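Local coordinates for Serine/threonine-protein kinase-like protein ACR4 (Arabidopsis thaliana, PDB 7A0J) that controls formative cell division in root meristems as a membrane receptor kinase that responds to the CLE40 peptide, here represented by its extracellular beta-propeller domain, at residues A[92-104]-A[139-151]. Sequence-based numbering, arbitrary orientation.
Sequences LEVSAGDYHLCGL and QLHSLSAGSEFNC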
loop_
_atom_site.group_PDB
_atom_site.type_symbol
_atom_site.label_atom_id
_atom_site.label_comp_id
_atom_site.label_asym_id
_atom_site.label_seq_id
_atom_site.Cartn_x
_atom_site.Cartn_y
_atom_site.Cartn_z
ATOM N N LEU A 92 -10.193 1.320 -9.923
ATOM C CA LEU A 92 -10.812 1.011 -8.605
ATOM C C LEU A 92 -9.756 1.136 -7.500
ATOM O O LEU A 92 -10.115 1.583 -6.393
ATOM C CB LEU A 92 -11.395 -0.405 -8.644
ATOM C CG LEU A 92 -12.481 -0.644 -9.691
ATOM C CD1 LEU A 92 -12.881 -2.112 -9.732
ATOM C CD2 LEU A 92 -13.697 0.231 -9.424
ATOM N N GLU A 93 -8.514 0.737 -7.791
ATOM C CA GLU A 93 -7.387 0.705 -6.820
ATOM C C GLU A 93 -6.076 1.071 -7.520
ATOM O O GLU A 93 -5.988 0.908 -8.751
ATOM C CB GLU A 93 -7.240 -0.685 -6.199
ATOM C CG GLU A 93 -8.479 -1.166 -5.466
ATOM C CD GLU A 93 -8.310 -2.503 -4.766
ATOM O OE1 GLU A 93 -7.166 -2.835 -4.391
ATOM O OE2 GLU A 93 -9.321 -3.211 -4.600
ATOM N N VAL A 94 -5.103 1.544 -6.739
ATOM C CA VAL A 94 -3.686 1.748 -7.157
ATOM C C VAL A 94 -2.790 1.183 -6.052
ATOM O O VAL A 94 -3.135 1.352 -4.869
ATOM C CB VAL A 94 -3.375 3.231 -7.446
ATOM C CG1 VAL A 94 -4.105 3.723 -8.687
ATOM C CG2 VAL A 94 -3.679 4.132 -6.258
ATOM N N SER A 95 -1.698 0.517 -6.432
ATOM C CA SER A 95 -0.648 0.009 -5.511
ATOM C C SER A 95 0.729 0.355 -6.086
ATOM O O SER A 95 0.980 0.012 -7.259
ATOM C CB SER A 95 -0.796 -1.472 -5.273
ATOM O OG SER A 95 -0.688 -2.191 -6.490
ATOM N N ALA A 96 1.568 1.017 -5.287
ATOM C CA ALA A 96 2.920 1.485 -5.665
ATOM C C ALA A 96 3.973 0.607 -4.984
ATOM O O ALA A 96 3.936 0.491 -3.745
ATOM C CB ALA A 96 3.088 2.935 -5.283
ATOM N N GLY A 97 4.856 -0.005 -5.779
ATOM C CA GLY A 97 6.084 -0.666 -5.307
ATOM C C GLY A 97 7.197 0.350 -5.129
ATOM O O GLY A 97 6.883 1.529 -4.881
ATOM N N ASP A 98 8.454 -0.081 -5.256
ATOM C CA ASP A 98 9.643 0.807 -5.175
ATOM C C ASP A 98 9.684 1.698 -6.422
ATOM O O ASP A 98 9.757 2.932 -6.260
ATOM C CB ASP A 98 10.934 -0.002 -5.020
ATOM C CG ASP A 98 11.048 -0.742 -3.696
ATOM O OD1 ASP A 98 10.282 -0.412 -2.767
ATOM O OD2 ASP A 98 11.905 -1.640 -3.604
ATOM N N TYR A 99 9.621 1.088 -7.611
ATOM C CA TYR A 99 9.870 1.743 -8.923
ATOM C C TYR A 99 8.760 1.397 -9.924
ATOM O O TYR A 99 9.024 1.447 -11.138
ATOM C CB TYR A 99 11.232 1.313 -9.476
ATOM C CG TYR A 99 12.353 1.328 -8.468
ATOM C CD1 TYR A 99 12.806 2.520 -7.923
ATOM C CD2 TYR A 99 12.966 0.155 -8.058
ATOM C CE1 TYR A 99 13.838 2.545 -6.998
ATOM C CE2 TYR A 99 13.997 0.163 -7.132
ATOM C CZ TYR A 99 14.436 1.362 -6.599
ATOM O OH TYR A 99 15.450 1.384 -5.686
ATOM N N HIS A 100 7.556 1.075 -9.442
ATOM C CA HIS A 100 6.396 0.722 -10.302
ATOM C C HIS A 100 5.083 1.103 -9.613
ATOM O O HIS A 100 5.049 1.164 -8.369
ATOM C CB HIS A 100 6.442 -0.767 -10.692
ATOM C CG HIS A 100 5.709 -1.666 -9.752
ATOM N ND1 HIS A 100 6.328 -2.291 -8.689
ATOM C CD2 HIS A 100 4.411 -2.034 -9.705
ATOM C CE1 HIS A 100 5.443 -3.013 -8.031
ATOM N NE2 HIS A 100 4.258 -2.868 -8.630
ATOM N N LEU A 101 4.048 1.344 -10.420
ATOM C CA LEU A 101 2.647 1.573 -9.984
ATOM C C LEU A 101 1.731 0.654 -10.799
ATOM O O LEU A 101 1.928 0.579 -12.024
ATOM C CB LEU A 101 2.295 3.046 -10.210
ATOM C CG LEU A 101 0.846 3.428 -9.918
ATOM C CD1 LEU A 101 0.551 3.313 -8.431
ATOM C CD2 LEU A 101 0.547 4.834 -10.415
ATOM N N CYS A 102 0.786 -0.023 -10.141
ATOM C CA CYS A 102 -0.270 -0.851 -10.788
ATOM C C CYS A 102 -1.646 -0.272 -10.452
ATOM O O CYS A 102 -1.846 0.141 -9.295
ATOM C CB CYS A 102 -0.197 -2.309 -10.350
ATOM S SG CYS A 102 1.266 -3.176 -10.973
ATOM N N GLY A 103 -2.544 -0.237 -11.441
ATOM C CA GLY A 103 -3.940 0.214 -11.293
ATOM C C GLY A 103 -4.919 -0.879 -11.683
ATOM O O GLY A 103 -4.752 -1.455 -12.775
ATOM N N LEU A 104 -5.899 -1.163 -10.821
ATOM C CA LEU A 104 -7.017 -2.097 -11.115
ATOM C C LEU A 104 -8.036 -1.366 -11.998
ATOM O O LEU A 104 -8.800 -0.538 -11.462
ATOM C CB LEU A 104 -7.637 -2.580 -9.800
ATOM C CG LEU A 104 -8.673 -3.696 -9.928
ATOM C CD1 LEU A 104 -8.070 -4.928 -10.588
ATOM C CD2 LEU A 104 -9.251 -4.051 -8.567
ATOM N N GLN A 139 -11.617 -12.347 -11.315
ATOM C CA GLN A 139 -11.938 -11.033 -10.701
ATOM C C GLN A 139 -10.998 -10.820 -9.508
ATOM O O GLN A 139 -10.921 -11.725 -8.653
ATOM C CB GLN A 139 -13.409 -10.991 -10.279
ATOM C CG GLN A 139 -14.381 -11.036 -11.451
ATOM C CD GLN A 139 -14.294 -9.808 -12.323
ATOM O OE1 GLN A 139 -14.239 -8.679 -11.839
ATOM N NE2 GLN A 139 -14.284 -10.020 -13.628
ATOM N N LEU A 140 -10.296 -9.682 -9.466
ATOM C CA LEU A 140 -9.277 -9.357 -8.433
ATOM C C LEU A 140 -9.666 -8.068 -7.700
ATOM O O LEU A 140 -10.331 -7.213 -8.311
ATOM C CB LEU A 140 -7.907 -9.196 -9.101
ATOM C CG LEU A 140 -7.381 -10.416 -9.856
ATOM C CD1 LEU A 140 -6.125 -10.057 -10.637
ATOM C CD2 LEU A 140 -7.106 -11.576 -8.910
ATOM N N HIS A 141 -9.249 -7.950 -6.436
ATOM C CA HIS A 141 -9.300 -6.706 -5.621
ATOM C C HIS A 141 -8.127 -6.713 -4.634
ATOM O O HIS A 141 -7.333 -7.678 -4.666
ATOM C CB HIS A 141 -10.663 -6.571 -4.927
ATOM C CG HIS A 141 -10.940 -7.634 -3.918
ATOM N ND1 HIS A 141 -10.703 -7.450 -2.571
ATOM C CD2 HIS A 141 -11.433 -8.884 -4.050
ATOM C CE1 HIS A 141 -11.038 -8.543 -1.915
ATOM N NE2 HIS A 141 -11.488 -9.437 -2.800
ATOM N N SER A 142 -8.026 -5.676 -3.798
ATOM C CA SER A 142 -7.002 -5.528 -2.729
ATOM C C SER A 142 -5.592 -5.658 -3.321
ATOM O O SER A 142 -4.810 -6.490 -2.820
ATOM C CB SER A 142 -7.242 -6.528 -1.624
ATOM O OG SER A 142 -8.553 -6.391 -1.095
ATOM N N LEU A 143 -5.285 -4.865 -4.353
ATOM C CA LEU A 143 -3.921 -4.746 -4.941
ATOM C C LEU A 143 -2.925 -4.391 -3.828
ATOM O O LEU A 143 -3.271 -3.564 -2.960
ATOM C CB LEU A 143 -3.917 -3.675 -6.040
ATOM C CG LEU A 143 -4.012 -4.190 -7.476
ATOM C CD1 LEU A 143 -5.263 -5.027 -7.684
ATOM C CD2 LEU A 143 -3.982 -3.030 -8.460
ATOM N N SER A 144 -1.739 -5.006 -3.854
ATOM C CA SER A 144 -0.623 -4.739 -2.911
ATOM C C SER A 144 0.708 -4.970 -3.632
ATOM O O SER A 144 0.876 -6.052 -4.231
ATOM C CB SER A 144 -0.740 -5.581 -1.669
ATOM O OG SER A 144 -0.126 -4.935 -0.563
ATOM N N ALA A 145 1.608 -3.984 -3.574
ATOM C CA ALA A 145 2.858 -3.924 -4.365
ATOM C C ALA A 145 4.059 -4.309 -3.495
ATOM O O ALA A 145 4.176 -3.777 -2.371
ATOM C CB ALA A 145 3.022 -2.541 -4.941
ATOM N N GLY A 146 4.908 -5.206 -4.007
ATOM C CA GLY A 146 6.255 -5.481 -3.476
ATOM C C GLY A 146 7.312 -4.714 -4.252
ATOM O O GLY A 146 6.930 -3.847 -5.060
ATOM N N SER A 147 8.593 -5.017 -4.020
ATOM C CA SER A 147 9.748 -4.362 -4.690
ATOM C C SER A 147 9.785 -4.747 -6.174
ATOM O O SER A 147 9.970 -3.841 -7.007
ATOM C CB SER A 147 11.051 -4.698 -4.007
ATOM O OG SER A 147 11.107 -4.122 -2.710
ATOM N N GLU A 148 9.617 -6.037 -6.486
ATOM C CA GLU A 148 9.777 -6.598 -7.857
ATOM C C GLU A 148 8.575 -7.480 -8.224
ATOM O O GLU A 148 8.730 -8.329 -9.122
ATOM C CB GLU A 148 11.081 -7.395 -7.943
ATOM C CG GLU A 148 12.303 -6.612 -7.493
ATOM C CD GLU A 148 13.621 -7.359 -7.609
ATOM O OE1 GLU A 148 13.803 -8.092 -8.603
ATOM O OE2 GLU A 148 14.466 -7.206 -6.703
ATOM N N PHE A 149 7.420 -7.274 -7.578
ATOM C CA PHE A 149 6.158 -8.016 -7.838
ATOM C C PHE A 149 4.959 -7.186 -7.364
ATOM O O PHE A 149 5.160 -6.172 -6.664
ATOM C CB PHE A 149 6.179 -9.379 -7.138
ATOM C CG PHE A 149 6.150 -9.311 -5.631
ATOM C CD1 PHE A 149 4.949 -9.334 -4.940
ATOM C CD2 PHE A 149 7.326 -9.210 -4.904
ATOM C CE1 PHE A 149 4.925 -9.262 -3.555
ATOM C CE2 PHE A 149 7.301 -9.142 -3.520
ATOM C CZ PHE A 149 6.101 -9.168 -2.848
ATOM N N ASN A 150 3.750 -7.621 -7.734
ATOM C CA ASN A 150 2.456 -7.053 -7.264
ATOM C C ASN A 150 1.483 -8.212 -7.014
ATOM O O ASN A 150 1.521 -9.192 -7.787
ATOM C CB ASN A 150 1.896 -6.031 -8.259
ATOM C CG ASN A 150 1.074 -4.945 -7.597
ATOM O OD1 ASN A 150 -0.013 -5.202 -7.082
ATOM N ND2 ASN A 150 1.581 -3.724 -7.608
ATOM N N CYS A 151 0.662 -8.115 -5.964
ATOM C CA CYS A 151 -0.315 -9.163 -5.559
ATOM C C CYS A 151 -1.732 -8.587 -5.543
ATOM O O CYS A 151 -1.878 -7.356 -5.659
ATOM C CB CYS A 151 0.018 -9.745 -4.191
ATOM S SG CYS A 151 1.631 -10.565 -4.137
HETATM O O HOH W 1 -5.259 -1.759 -2.799
HETATM O O HOH W 2 9.018 -1.598 -8.026
#
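Neighbouring blades of the beta-propeller meet where E93 reaches across from strand 93-96 to the backbone of strand 139-145. With CG anti to the carbonyl carbon (chi1 -59°) and the chain extended beyond it, the carboxylate is carried to two successive amides. S142 N gives to the syn lone pair of E93 OE2 at 2.9 Å. L143 N reaches E93 OE1 at 2.8 Å, on its syn side but 25° out of the carboxylate plane. A water bridges E93 OE1 to L143 O. Replaced by an alanine, this residue would probably leave both amides without their carboxylate acceptor. L143 also packs its CD2 on L104 CB at 3.9 Å, and L104 CD2 lies 3.4 Å from L140 O.

Strand 91-96 is an outermost strand of its four-stranded antiparallel blade, whereas 139-145 is flanked by strands 2-3 and 150-154; the two run nearly parallel, 15° apart, as equivalent strands of successive propeller blades do. Between them A145 CB presses on G97 N at 3.2 Å. At the turns that follow, S147 OG donates to D98 OD2 (2.8 Å) from above the carboxylate plane, and Y11 OH hydrogen-bonds D98 OD1. A second water ties Y99 N, H100 ND1 and S147 O together, linking the imidazole to the neighbouring turn; H100 CE1 lies 3.4 Å from G146 O.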